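Local coordinates for protein periplasmic beta-glucosidase (Pseudomonas aeruginosa, PDB 6R5T) that probably hydrolyses terminal, non-reducing beta-D-glucosyl residues with release of beta-D-glucose, as a periplasmic glycoside hydrolase of family 3, at residues Phe178-Ala183 and Val193-Pro198; Met200-Leu205 and Lys699-Gln704; Phe619-Leu624 and Val716-Asp721; Arg640-Asn645 and Gly684-Ile689. The protein carries 1 engineered substitution. One frame throughout, in Å; residues are numbered along the deposited sequence.

Contact 1 of 4, residues Phe178-Ala183 and Val193-Pro198; sequences FALYGA and VDMSLP
Apolar packing does most of the work where the turn after barrel strand 172-178 meets the run leading into helix 197-204. Val-193 wedges both methyls against the turn. Its CG1, anti to the backbone N (chi1 175°), lies 3.8 Å from Leu-180 CB and equally close to Ala-183 CB, so one methyl fits between two side chains. CG2, beside the backbone N, turns instead to the main chain, 3.4 Å from Leu-180 O. Met-195 comes in from further along: its chain bends at chi3 (64°) and sets CE 3.7 Å from Ala-183 CB. It crosses Leu-180 obliquely, SD 4.1 Å from Leu-180 CD1. Tyr-204 of the following helix packs on Leu-180, Ala-183 and Met-195 alike.

Polar links are fewer. The turn closes on itself through Ala-183 N to Leu-180 O, 3.0 Å, and a water joins the segments, donating to Ala-183 O (2.8 Å) and accepting from Asp-194 N (3.0 Å). Ser-196 OG caps the helix at Arg-199 N and also bonds Asp-194 of the second subunit.

Tyr-181 leaves on the side away from Val-193; its OH bonds the pocket residue Arg-137, and its side chain comes within about 4 Å of a bound beta-D-glucopyranose. The chemistry thus divides the turn: an apolar side against Val-193 and Met-195, and a tyrosine close to the sugar.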
loop_
_atom_site.group_PDB
_atom_site.type_symbol
_atom_site.label_atom_id
_atom_site.label_comp_id
_atom_site.label_asym_id
_atom_site.label_seq_id
_atom_site.Cartn_x
_atom_site.Cartn_y
_atom_site.Cartn_z
ATOM N N PHE A 178 -16.962 11.602 1.213
ATOM C CA PHE A 178 -17.196 11.157 -0.182
ATOM C C PHE A 178 -16.039 11.697 -1.003
ATOM O O PHE A 178 -15.978 12.922 -1.231
ATOM C CB PHE A 178 -18.548 11.715 -0.620
ATOM C CG PHE A 178 -19.040 11.169 -1.923
ATOM C CD1 PHE A 178 -19.287 9.829 -2.076
ATOM C CD2 PHE A 178 -19.327 12.021 -2.982
ATOM C CE1 PHE A 178 -19.804 9.330 -3.263
ATOM C CE2 PHE A 178 -19.790 11.520 -4.195
ATOM C CZ PHE A 178 -20.040 10.164 -4.335
ATOM N N ALA A 179 -15.079 10.851 -1.460
ATOM C CA ALA A 179 -15.092 9.400 -1.325
ATOM C C ALA A 179 -13.655 8.886 -1.242
ATOM O O ALA A 179 -12.734 9.539 -1.716
ATOM C CB ALA A 179 -15.781 8.766 -2.521
ATOM N N LEU A 180 -13.555 7.642 -0.739
ATOM C CA LEU A 180 -12.356 6.775 -0.807
ATOM C C LEU A 180 -11.281 7.211 0.192
ATOM O O LEU A 180 -10.138 6.744 0.081
ATOM C CB LEU A 180 -11.750 6.764 -2.215
ATOM C CG LEU A 180 -12.688 6.588 -3.404
ATOM C CD1 LEU A 180 -11.876 6.417 -4.670
ATOM C CD2 LEU A 180 -13.670 5.458 -3.206
ATOM N N TYR A 181 -11.629 8.075 1.133
ATOM C CA TYR A 181 -10.659 8.763 2.006
ATOM C C TYR A 181 -9.784 7.760 2.780
ATOM O O TYR A 181 -8.596 8.016 2.998
ATOM C CB TYR A 181 -11.474 9.674 2.909
ATOM C CG TYR A 181 -10.723 10.532 3.885
ATOM C CD1 TYR A 181 -9.550 11.189 3.593
ATOM C CD2 TYR A 181 -11.282 10.719 5.127
ATOM C CE1 TYR A 181 -8.902 11.954 4.569
ATOM C CE2 TYR A 181 -10.697 11.522 6.077
ATOM C CZ TYR A 181 -9.484 12.114 5.812
ATOM O OH TYR A 181 -8.904 12.880 6.795
ATOM N N GLY A 182 -10.339 6.637 3.141
ATOM C CA GLY A 182 -9.624 5.626 3.947
ATOM C C GLY A 182 -8.628 4.799 3.161
ATOM O O GLY A 182 -7.954 3.933 3.762
ATOM N N ALA A 183 -8.538 4.978 1.823
ATOM C CA ALA A 183 -7.513 4.288 1.006
ATOM C C ALA A 183 -6.234 5.104 0.839
ATOM O O ALA A 183 -5.403 4.785 -0.055
ATOM C CB ALA A 183 -8.140 3.866 -0.315
ATOM N N VAL A 193 -5.172 8.870 -3.176
ATOM C CA VAL A 193 -5.919 7.626 -3.359
ATOM C C VAL A 193 -5.937 7.310 -4.820
ATOM O O VAL A 193 -6.312 8.169 -5.652
ATOM C CB VAL A 193 -7.334 7.662 -2.767
ATOM C CG1 VAL A 193 -8.109 6.392 -3.104
ATOM C CG2 VAL A 193 -7.292 7.900 -1.258
ATOM N N ASP A 194 -5.497 6.105 -5.132
ATOM C CA ASP A 194 -5.398 5.700 -6.548
ATOM C C ASP A 194 -5.918 4.284 -6.635
ATOM O O ASP A 194 -5.379 3.430 -5.908
ATOM C CB ASP A 194 -3.965 5.849 -7.043
ATOM C CG ASP A 194 -3.854 5.542 -8.510
ATOM O OD1 ASP A 194 -3.744 4.329 -8.858
ATOM O OD2 ASP A 194 -3.901 6.506 -9.261
ATOM N N MET A 195 -6.966 4.037 -7.421
ATOM C CA MET A 195 -7.517 2.686 -7.499
ATOM C C MET A 195 -8.299 2.525 -8.801
ATOM O O MET A 195 -8.700 3.491 -9.414
ATOM C CB MET A 195 -8.395 2.314 -6.287
ATOM C CG MET A 195 -9.687 3.007 -6.199
ATOM S SD MET A 195 -10.798 2.439 -4.852
ATOM C CE MET A 195 -9.798 2.893 -3.428
ATOM N N SER A 196 -8.465 1.277 -9.197
ATOM C CA SER A 196 -9.231 0.946 -10.414
ATOM C C SER A 196 -10.708 1.283 -10.229
ATOM O O SER A 196 -11.250 1.254 -9.090
ATOM C CB SER A 196 -9.041 -0.521 -10.779
ATOM O OG SER A 196 -9.829 -1.372 -9.917
ATOM N N LEU A 197 -11.389 1.455 -11.339
ATOM C CA LEU A 197 -12.834 1.687 -11.246
ATOM C C LEU A 197 -13.551 0.444 -10.766
ATOM O O LEU A 197 -14.496 0.566 -9.973
ATOM C CB LEU A 197 -13.359 2.252 -12.559
ATOM C CG LEU A 197 -12.845 3.665 -12.869
ATOM C CD1 LEU A 197 -13.244 4.079 -14.287
ATOM C CD2 LEU A 197 -13.368 4.683 -11.849
ATOM N N PRO A 198 -13.229 -0.800 -11.214
ATOM C CA PRO A 198 -13.949 -1.931 -10.656
ATOM C C PRO A 198 -13.816 -2.028 -9.132
ATOM O O PRO A 198 -14.789 -2.374 -8.467
ATOM C CB PRO A 198 -13.350 -3.122 -11.411
ATOM C CG PRO A 198 -12.927 -2.528 -12.708
ATOM C CD PRO A 198 -12.345 -1.177 -12.333
HETATM O O HOH W 1 -4.717 4.392 -2.739
#

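Contact 2 of 4, residues Met200-Leu205 and Lys699-Gln704; sequences MFQDYL and KFYDSQ
The ring of Tyr-701 has the CB of Phe-201 over one face, 3.8 Å from the ring centroid, a CH-pi contact in which the methylene sits toward the rim. Beyond that CB the phenyl ring of Phe-201 swings away and presents its edge to the tyrosine face, a tilted edge-to-face pair with centroids 5.6 Å apart and planes at 59°. Phe-201 has Leu-205 CD1 over the centre of one face, 3.8 Å above the plane, so it is packed by its own segment as well as the partner; Trp-236 and Leu-241 of helix 235-245 also touch it. The Tyr-701 ring stacks on His-707.

Gln-202 supplies the polar tie. CG stands anti to the backbone N, and a bend at chi2 brings the amide across to the strand, where OE1 accepts from Tyr-701 N at 2.9 Å with an N-H...O angle of 154°. The donor lies above the carbonyl plane, 32° out of it. The same oxygen is closely approached by Phe-700 CA (3.1 Å) and Tyr-701 CD2 (3.2 Å).

Residues 200-204 include a wider pi-type turn, Met-200 O accepting from both Tyr-204 N and Leu-205 N. This is an interdomain joint: a helix of the TIM-barrel domain docks on the two-stranded hairpin of the fibronectin type III-like domain, whose Phe-700 lies near the magnesium ligand Asp-661.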
loop_
_atom_site.group_PDB
_atom_site.type_symbol
_atom_site.label_atom_id
_atom_site.label_comp_id
_atom_site.label_asym_id
_atom_site.label_seq_id
_atom_site.Cartn_x
_atom_site.Cartn_y
_atom_site.Cartn_z
ATOM N N MET A 200 -13.231 0.461 -7.028
ATOM C CA MET A 200 -13.983 1.614 -6.499
ATOM C C MET A 200 -15.472 1.260 -6.425
ATOM O O MET A 200 -16.133 1.414 -5.367
ATOM C CB MET A 200 -13.712 2.831 -7.395
ATOM C CG MET A 200 -14.012 4.101 -6.760
ATOM S SD MET A 200 -13.805 5.444 -7.977
ATOM C CE MET A 200 -12.081 5.437 -8.368
ATOM N N PHE A 201 -16.035 0.762 -7.532
ATOM C CA PHE A 201 -17.480 0.494 -7.610
ATOM C C PHE A 201 -17.897 -0.691 -6.750
ATOM O O PHE A 201 -18.963 -0.644 -6.110
ATOM C CB PHE A 201 -17.906 0.339 -9.067
ATOM C CG PHE A 201 -18.179 1.676 -9.717
ATOM C CD1 PHE A 201 -17.160 2.488 -10.121
ATOM C CD2 PHE A 201 -19.447 2.224 -9.647
ATOM C CE1 PHE A 201 -17.412 3.737 -10.673
ATOM C CE2 PHE A 201 -19.698 3.508 -10.120
ATOM C CZ PHE A 201 -18.679 4.241 -10.672
ATOM N N GLN A 202 -17.115 -1.763 -6.752
ATOM C CA GLN A 202 -17.494 -2.990 -6.033
ATOM C C GLN A 202 -17.302 -2.814 -4.527
ATOM O O GLN A 202 -18.165 -3.270 -3.748
ATOM C CB GLN A 202 -16.655 -4.166 -6.524
ATOM C CG GLN A 202 -17.148 -5.491 -5.983
ATOM C CD GLN A 202 -18.459 -5.928 -6.602
ATOM O OE1 GLN A 202 -18.856 -5.490 -7.664
ATOM N NE2 GLN A 202 -19.090 -6.897 -5.979
ATOM N N ASP A 203 -16.194 -2.192 -4.115
ATOM C CA ASP A 203 -15.785 -2.295 -2.693
ATOM C C ASP A 203 -15.888 -0.959 -1.942
ATOM O O ASP A 203 -16.176 -1.002 -0.736
ATOM C CB ASP A 203 -14.340 -2.772 -2.602
ATOM C CG ASP A 203 -14.128 -4.181 -3.150
ATOM O OD1 ASP A 203 -15.099 -4.987 -3.116
ATOM O OD2 ASP A 203 -13.002 -4.445 -3.542
ATOM N N TYR A 204 -15.607 0.179 -2.557
ATOM C CA TYR A 204 -15.402 1.427 -1.774
ATOM C C TYR A 204 -16.607 2.347 -1.869
ATOM O O TYR A 204 -16.892 2.995 -0.861
ATOM C CB TYR A 204 -14.139 2.137 -2.246
ATOM C CG TYR A 204 -12.883 1.602 -1.624
ATOM C CD1 TYR A 204 -12.223 0.487 -2.129
ATOM C CD2 TYR A 204 -12.372 2.171 -0.472
ATOM C CE1 TYR A 204 -11.072 0.013 -1.526
ATOM C CE2 TYR A 204 -11.226 1.717 0.135
ATOM C CZ TYR A 204 -10.582 0.597 -0.382
ATOM O OH TYR A 204 -9.469 0.133 0.257
ATOM N N LEU A 205 -17.313 2.396 -2.990
ATOM C CA LEU A 205 -18.442 3.341 -3.145
ATOM C C LEU A 205 -19.747 2.853 -2.506
ATOM O O LEU A 205 -20.545 3.701 -2.130
ATOM C CB LEU A 205 -18.653 3.664 -4.619
ATOM C CG LEU A 205 -17.590 4.536 -5.254
ATOM C CD1 LEU A 205 -17.797 4.584 -6.774
ATOM C CD2 LEU A 205 -17.602 5.930 -4.658
ATOM N N LYS A 699 -23.745 -10.512 -7.947
ATOM C CA LYS A 699 -23.276 -9.648 -9.037
ATOM C C LYS A 699 -21.987 -8.909 -8.640
ATOM O O LYS A 699 -21.694 -8.712 -7.469
ATOM C CB LYS A 699 -24.335 -8.584 -9.319
ATOM C CG LYS A 699 -25.650 -9.137 -9.813
ATOM C CD LYS A 699 -26.442 -8.185 -10.664
ATOM C CE LYS A 699 -27.549 -8.925 -11.394
ATOM N NZ LYS A 699 -28.341 -8.036 -12.276
ATOM N N PHE A 700 -21.257 -8.521 -9.637
ATOM C CA PHE A 700 -20.021 -7.748 -9.504
ATOM C C PHE A 700 -19.884 -6.868 -10.735
ATOM O O PHE A 700 -20.448 -7.141 -11.843
ATOM C CB PHE A 700 -18.815 -8.676 -9.355
ATOM C CG PHE A 700 -18.485 -9.469 -10.579
ATOM C CD1 PHE A 700 -19.212 -10.612 -10.926
ATOM C CD2 PHE A 700 -17.442 -9.084 -11.409
ATOM C CE1 PHE A 700 -18.917 -11.326 -12.082
ATOM C CE2 PHE A 700 -17.131 -9.811 -12.539
ATOM C CZ PHE A 700 -17.880 -10.925 -12.891
ATOM N N TYR A 701 -19.069 -5.845 -10.564
ATOM C CA TYR A 701 -18.665 -4.950 -11.665
ATOM C C TYR A 701 -17.500 -5.559 -12.415
ATOM O O TYR A 701 -16.403 -5.822 -11.835
ATOM C CB TYR A 701 -18.306 -3.553 -11.159
ATOM C CG TYR A 701 -19.488 -2.799 -10.616
ATOM C CD1 TYR A 701 -20.354 -2.146 -11.475
ATOM C CD2 TYR A 701 -19.786 -2.835 -9.266
ATOM C CE1 TYR A 701 -21.460 -1.477 -10.983
ATOM C CE2 TYR A 701 -20.905 -2.195 -8.769
ATOM C CZ TYR A 701 -21.723 -1.494 -9.634
ATOM O OH TYR A 701 -22.812 -0.830 -9.144
ATOM N N ASP A 702 -17.673 -5.780 -13.713
ATOM C CA ASP A 702 -16.580 -6.320 -14.543
ATOM C C ASP A 702 -15.676 -5.184 -15.037
ATOM O O ASP A 702 -15.782 -4.036 -14.525
ATOM C CB ASP A 702 -17.146 -7.209 -15.657
ATOM C CG ASP A 702 -17.800 -6.443 -16.787
ATOM O OD1 ASP A 702 -17.745 -5.202 -16.778
ATOM O OD2 ASP A 702 -18.336 -7.113 -17.702
ATOM N N SER A 703 -14.740 -5.497 -15.935
ATOM C CA SER A 703 -13.707 -4.531 -16.387
ATOM C C SER A 703 -14.368 -3.316 -17.049
ATOM O O SER A 703 -13.763 -2.240 -17.020
ATOM C CB SER A 703 -12.705 -5.146 -17.334
ATOM O OG SER A 703 -11.948 -6.122 -16.670
ATOM N N GLN A 704 -15.540 -3.491 -17.653
ATOM C CA GLN A 704 -16.261 -2.394 -18.340
ATOM C C GLN A 704 -17.298 -1.762 -17.408
ATOM O O GLN A 704 -18.077 -0.917 -17.888
ATOM C CB GLN A 704 -16.887 -2.945 -19.627
ATOM C CG GLN A 704 -15.870 -3.267 -20.710
ATOM C CD GLN A 704 -15.105 -4.541 -20.460
ATOM O OE1 GLN A 704 -15.672 -5.591 -20.142
ATOM N NE2 GLN A 704 -13.791 -4.451 -20.612
#

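Contact 3 of 4, residues Phe619-Leu624 and Val716-Asp721; sequences FSLSPL and VFVGLD
Leu-621 and Leu-720 reach toward each other tip to tip, each with CG anti to its carbonyl carbon, so that Leu-621 CD1 stops 3.9 Å from Leu-720 CD2. The same leucine methyl also settles over the backbone of the other segment, where Leu-621 CD1 lies 3.8 Å from Gly-719 CA. Leu-720 splits its two branches between neighbours: CD2 goes to Leu-621, whereas CD1 lies 3.8 Å from Phe-619 CB. The phenyl ring of Phe-619 leads on past the segment, to Thr-653 and Leu-643.

The two segments run almost exactly opposite ways, 177° apart end to end, yet they are not sheet neighbours. Strand 619-626 belongs to the three-stranded sheet and strand 712-719 to the larger mixed one, and their inward side chains meet between the two sheets of the beta sandwich that forms the fibronectin type III-like domain. Accordingly, the side-chain contacts between them are apolar.

At the far end the geometry changes. Leu-624, its CG anti to the backbone N (chi1 174°) and its chain turned at chi2 (62°), meets Val-718 at about a right angle, with CD1 3.7 Å from Val-718 CG2. Its second branch, CD2, drops beside the strand, 3.4 Å from Val-716 O and 4.2 Å from Val-716 CG1. The backbone N of Leu-624 is held by Glu-726 on strand 725-732, the sheet neighbour of strand 712-719.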
loop_
_atom_site.group_PDB
_atom_site.type_symbol
_atom_site.label_atom_id
_atom_site.label_comp_id
_atom_site.label_asym_id
_atom_site.label_seq_id
_atom_site.Cartn_x
_atom_site.Cartn_y
_atom_site.Cartn_z
ATOM N N PHE A 619 -19.846 -22.838 21.066
ATOM C CA PHE A 619 -20.944 -22.951 20.101
ATOM C C PHE A 619 -20.619 -24.037 19.080
ATOM O O PHE A 619 -19.422 -24.360 18.803
ATOM C CB PHE A 619 -21.201 -21.608 19.419
ATOM C CG PHE A 619 -21.641 -20.507 20.355
ATOM C CD1 PHE A 619 -22.984 -20.326 20.669
ATOM C CD2 PHE A 619 -20.709 -19.639 20.908
ATOM C CE1 PHE A 619 -23.377 -19.295 21.522
ATOM C CE2 PHE A 619 -21.103 -18.613 21.741
ATOM C CZ PHE A 619 -22.446 -18.468 22.078
ATOM N N SER A 620 -21.681 -24.634 18.576
ATOM C CA SER A 620 -21.627 -25.695 17.538
ATOM C C SER A 620 -22.533 -25.296 16.386
ATOM O O SER A 620 -23.578 -24.663 16.609
ATOM C CB SER A 620 -22.018 -27.038 18.080
ATOM O OG SER A 620 -21.205 -27.396 19.203
ATOM N N LEU A 621 -22.105 -25.559 15.157
ATOM C CA LEU A 621 -22.951 -25.388 13.949
ATOM C C LEU A 621 -23.169 -26.768 13.344
ATOM O O LEU A 621 -22.220 -27.567 13.275
ATOM C CB LEU A 621 -22.310 -24.472 12.903
ATOM C CG LEU A 621 -22.266 -22.985 13.234
ATOM C CD1 LEU A 621 -21.353 -22.214 12.318
ATOM C CD2 LEU A 621 -23.651 -22.410 13.139
ATOM N N SER A 622 -24.405 -27.049 12.962
ATOM C CA SER A 622 -24.749 -28.262 12.205
ATOM C C SER A 622 -24.228 -28.072 10.789
ATOM O O SER A 622 -23.812 -26.977 10.396
ATOM C CB SER A 622 -26.230 -28.490 12.237
ATOM O OG SER A 622 -26.934 -27.522 11.463
ATOM N N PRO A 623 -24.265 -29.130 9.955
ATOM C CA PRO A 623 -23.777 -29.013 8.588
ATOM C C PRO A 623 -24.612 -28.004 7.816
ATOM O O PRO A 623 -25.833 -27.924 7.988
ATOM C CB PRO A 623 -23.979 -30.428 8.026
ATOM C CG PRO A 623 -24.002 -31.297 9.239
ATOM C CD PRO A 623 -24.734 -30.496 10.283
ATOM N N LEU A 624 -23.939 -27.256 6.947
ATOM C CA LEU A 624 -24.630 -26.301 6.086
ATOM C C LEU A 624 -25.440 -27.056 5.027
ATOM O O LEU A 624 -24.896 -27.990 4.424
ATOM C CB LEU A 624 -23.568 -25.444 5.403
ATOM C CG LEU A 624 -24.094 -24.474 4.359
ATOM C CD1 LEU A 624 -25.048 -23.451 4.922
ATOM C CD2 LEU A 624 -22.931 -23.805 3.658
ATOM N N VAL A 716 -20.905 -21.247 -0.975
ATOM C CA VAL A 716 -21.537 -20.633 0.203
ATOM C C VAL A 716 -20.791 -21.149 1.413
ATOM O O VAL A 716 -20.714 -22.365 1.600
ATOM C CB VAL A 716 -23.040 -20.974 0.289
ATOM C CG1 VAL A 716 -23.627 -20.316 1.512
ATOM C CG2 VAL A 716 -23.782 -20.548 -0.967
ATOM N N PHE A 717 -20.203 -20.250 2.202
ATOM C CA PHE A 717 -19.432 -20.602 3.416
ATOM C C PHE A 717 -20.172 -20.078 4.632
ATOM O O PHE A 717 -20.700 -18.952 4.593
ATOM C CB PHE A 717 -18.063 -19.953 3.471
ATOM C CG PHE A 717 -17.174 -20.249 2.319
ATOM C CD1 PHE A 717 -17.333 -19.566 1.140
ATOM C CD2 PHE A 717 -16.144 -21.165 2.455
ATOM C CE1 PHE A 717 -16.453 -19.812 0.113
ATOM C CE2 PHE A 717 -15.292 -21.432 1.399
ATOM C CZ PHE A 717 -15.488 -20.775 0.214
ATOM N N VAL A 718 -20.304 -20.911 5.652
ATOM C CA VAL A 718 -20.843 -20.458 6.946
ATOM C C VAL A 718 -19.878 -20.817 8.050
ATOM O O VAL A 718 -19.230 -21.873 7.980
ATOM C CB VAL A 718 -22.265 -21.022 7.178
ATOM C CG1 VAL A 718 -22.747 -20.637 8.540
ATOM C CG2 VAL A 718 -23.211 -20.478 6.108
ATOM N N GLY A 719 -19.754 -19.930 9.011
ATOM C CA GLY A 719 -18.976 -20.208 10.222
ATOM C C GLY A 719 -19.049 -19.040 11.188
ATOM O O GLY A 719 -19.775 -18.062 10.959
ATOM N N LEU A 720 -18.338 -19.200 12.297
ATOM C CA LEU A 720 -18.312 -18.166 13.368
ATOM C C LEU A 720 -17.126 -17.205 13.241
ATOM O O LEU A 720 -16.999 -16.303 14.081
ATOM C CB LEU A 720 -18.308 -18.897 14.713
ATOM C CG LEU A 720 -19.471 -19.845 14.920
ATOM C CD1 LEU A 720 -19.415 -20.424 16.323
ATOM C CD2 LEU A 720 -20.831 -19.178 14.706
ATOM N N ASP A 721 -16.323 -17.345 12.188
ATOM C CA ASP A 721 -15.392 -16.292 11.739
ATOM C C ASP A 721 -15.036 -16.600 10.283
ATOM O O ASP A 721 -15.385 -17.649 9.757
ATOM C CB ASP A 721 -14.199 -16.095 12.687
ATOM C CG ASP A 721 -13.274 -17.255 12.826
ATOM O OD1 ASP A 721 -12.855 -17.768 11.795
ATOM O OD2 ASP A 721 -12.982 -17.644 13.965
#

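Contact 4 of 4, residues Arg640-Asn645 and Gly684-Ile689; sequences RVTLSN and GESREI
Paired antiparallel strands satisfy each other's main chain at alternate residues, Val-641, Leu-643 and Asn-645; Thr-642 and Ser-644 turn their main chain to Ser-622 and Ser-620. Val-641 and Ile-689 exchange N-H and C=O, with Ile-689 N to Val-641 O at 2.8 Å. Leu-643 and Arg-687 pair likewise, Leu-643 N donating to Arg-687 O at 2.9 Å. Asn-645 N donates to Glu-685 O at 3.0 Å, and Gly-684, with a positive phi, donates its N to Asn-645 O at 2.8 Å.

The face of Thr-642 and Ser-644 is polar. Ser-644 OG and Ser-686 OG share a hydrogen bond of 2.9 Å, and a water spans Thr-642 OG1 and Glu-688 OE2. Glu-688 OE1 meets Arg-640 NH1 at the guanidinium edge, 2.5 Å away: a salt bridge whose hydrogen bond is weak, the flat groups 79° apart. Arg-640 NH2 also pairs with Glu-638. Asn-645 keeps its amide for Thr-617 and nearby backbone.

The face of Val-641, Leu-643 and Ile-689 is mostly apolar, Ile-689 CD1 packing 3.7 Å from Leu-643 CB, the end of Arg-687 leading away. It turns to the opposing sheet, resting on Val-655 and strand 672-681; strand 619-626 bonds the other edge of strand 636-645.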
loop_
_atom_site.group_PDB
_atom_site.type_symbol
_atom_site.label_atom_id
_atom_site.label_comp_id
_atom_site.label_asym_id
_atom_site.label_seq_id
_atom_site.Cartn_x
_atom_site.Cartn_y
_atom_site.Cartn_z
ATOM N N ARG A 640 -29.257 -23.036 5.195
ATOM C CA ARG A 640 -29.698 -23.307 6.567
ATOM C C ARG A 640 -28.605 -23.955 7.385
ATOM O O ARG A 640 -27.914 -24.896 6.930
ATOM C CB ARG A 640 -30.925 -24.217 6.578
ATOM C CG ARG A 640 -32.180 -23.528 6.084
ATOM C CD ARG A 640 -33.413 -24.414 6.248
ATOM N NE ARG A 640 -34.526 -23.745 5.581
ATOM C CZ ARG A 640 -35.718 -23.506 6.118
ATOM N NH1 ARG A 640 -36.023 -23.948 7.329
ATOM N NH2 ARG A 640 -36.630 -22.860 5.410
ATOM N N VAL A 641 -28.521 -23.500 8.629
ATOM C CA VAL A 641 -27.619 -24.106 9.609
ATOM C C VAL A 641 -28.276 -23.966 10.983
ATOM O O VAL A 641 -28.985 -22.970 11.197
ATOM C CB VAL A 641 -26.246 -23.435 9.513
ATOM C CG1 VAL A 641 -26.273 -21.993 10.029
ATOM C CG2 VAL A 641 -25.190 -24.270 10.136
ATOM N N THR A 642 -28.036 -24.927 11.852
ATOM C CA THR A 642 -28.492 -24.831 13.255
ATOM C C THR A 642 -27.300 -24.445 14.113
ATOM O O THR A 642 -26.292 -25.187 14.119
ATOM C CB THR A 642 -29.184 -26.109 13.737
ATOM O OG1 THR A 642 -30.293 -26.245 12.844
ATOM C CG2 THR A 642 -29.694 -26.003 15.160
ATOM N N LEU A 643 -27.477 -23.388 14.896
ATOM C CA LEU A 643 -26.494 -22.959 15.912
ATOM C C LEU A 643 -26.918 -23.492 17.273
ATOM O O LEU A 643 -28.100 -23.287 17.632
ATOM C CB LEU A 643 -26.439 -21.442 15.924
ATOM C CG LEU A 643 -25.549 -20.827 16.995
ATOM C CD1 LEU A 643 -24.074 -21.052 16.708
ATOM C CD2 LEU A 643 -25.853 -19.344 17.163
ATOM N N SER A 644 -25.984 -24.042 18.028
ATOM C CA SER A 644 -26.235 -24.536 19.409
ATOM C C SER A 644 -25.222 -23.944 20.384
ATOM O O SER A 644 -24.041 -23.780 20.022
ATOM C CB SER A 644 -26.169 -26.051 19.456
ATOM O OG SER A 644 -27.003 -26.604 18.469
ATOM N N ASN A 645 -25.654 -23.645 21.588
ATOM C CA ASN A 645 -24.756 -23.295 22.689
ATOM C C ASN A 645 -24.416 -24.612 23.375
ATOM O O ASN A 645 -25.304 -25.218 24.024
ATOM C CB ASN A 645 -25.423 -22.290 23.624
ATOM C CG ASN A 645 -24.553 -21.819 24.758
ATOM O OD1 ASN A 645 -23.587 -22.495 25.117
ATOM N ND2 ASN A 645 -24.905 -20.698 25.367
ATOM N N GLY A 684 -27.402 -25.162 25.885
ATOM C CA GLY A 684 -28.221 -26.202 25.246
ATOM C C GLY A 684 -29.327 -25.685 24.347
ATOM O O GLY A 684 -30.035 -26.523 23.795
ATOM N N GLU A 685 -29.476 -24.378 24.153
ATOM C CA GLU A 685 -30.438 -23.816 23.189
ATOM C C GLU A 685 -29.876 -23.943 21.775
ATOM O O GLU A 685 -28.660 -23.809 21.588
ATOM C CB GLU A 685 -30.781 -22.386 23.562
ATOM C CG GLU A 685 -31.974 -21.811 22.844
ATOM C CD GLU A 685 -32.301 -20.369 23.189
ATOM O OE1 GLU A 685 -33.151 -19.831 22.447
ATOM O OE2 GLU A 685 -31.680 -19.754 24.132
ATOM N N SER A 686 -30.788 -24.128 20.828
ATOM C CA SER A 686 -30.495 -24.160 19.375
ATOM C C SER A 686 -31.368 -23.158 18.652
ATOM O O SER A 686 -32.450 -22.803 19.148
ATOM C CB SER A 686 -30.690 -25.531 18.833
ATOM O OG SER A 686 -29.740 -26.428 19.371
ATOM N N ARG A 687 -30.853 -22.631 17.548
ATOM C CA ARG A 687 -31.622 -21.763 16.660
ATOM C C ARG A 687 -31.313 -22.202 15.240
ATOM O O ARG A 687 -30.114 -22.298 14.894
ATOM C CB ARG A 687 -31.235 -20.295 16.876
ATOM C CG ARG A 687 -32.023 -19.274 16.054
ATOM C CD ARG A 687 -33.316 -18.791 16.710
ATOM N NE ARG A 687 -33.112 -18.440 18.115
ATOM C CZ ARG A 687 -32.821 -17.233 18.582
ATOM N NH1 ARG A 687 -32.762 -16.188 17.771
ATOM N NH2 ARG A 687 -32.605 -17.072 19.882
ATOM N N GLU A 688 -32.359 -22.464 14.463
ATOM C CA GLU A 688 -32.225 -22.671 13.011
ATOM C C GLU A 688 -32.057 -21.288 12.397
ATOM O O GLU A 688 -32.855 -20.375 12.635
ATOM C CB GLU A 688 -33.424 -23.380 12.354
ATOM C CG GLU A 688 -33.047 -23.724 10.893
ATOM C CD GLU A 688 -33.848 -24.682 10.023
ATOM O OE1 GLU A 688 -34.927 -24.298 9.553
ATOM O OE2 GLU A 688 -33.319 -25.769 9.693
ATOM N N ILE A 689 -30.976 -21.122 11.666
ATOM C CA ILE A 689 -30.676 -19.859 10.970
ATOM C C ILE A 689 -30.926 -20.135 9.499
ATOM O O ILE A 689 -30.452 -21.194 8.969
ATOM C CB ILE A 689 -29.250 -19.414 11.290
ATOM C CG1 ILE A 689 -29.136 -19.179 12.797
ATOM C CG2 ILE A 689 -28.895 -18.176 10.510
ATOM C CD1 ILE A 689 -27.773 -19.186 13.308
HETATM O O HOH W 2 -30.402 -26.242 9.979
#

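Overall arrangement
Contacts 3 and 4 belong to one beta sandwich: contact 4 joins edge to middle strand within a sheet, by backbone hydrogen bonds and a polar outer face, and contact 3 joins that sheet to its opposite by apolar side chains. They touch, since strands 619-626 and 636-645 are neighbours. Contact 1 lies buried in the barrel domain, mostly apolar with one water; contact 2, at the surface, mixes aromatic packing with a single hydrogen bond. Both use helix 197-204, and they touch there. Contact 2 alone spans two domains, tying the barrel to the sandwich domain, whose contact 3 lies about 28 Å away between centres.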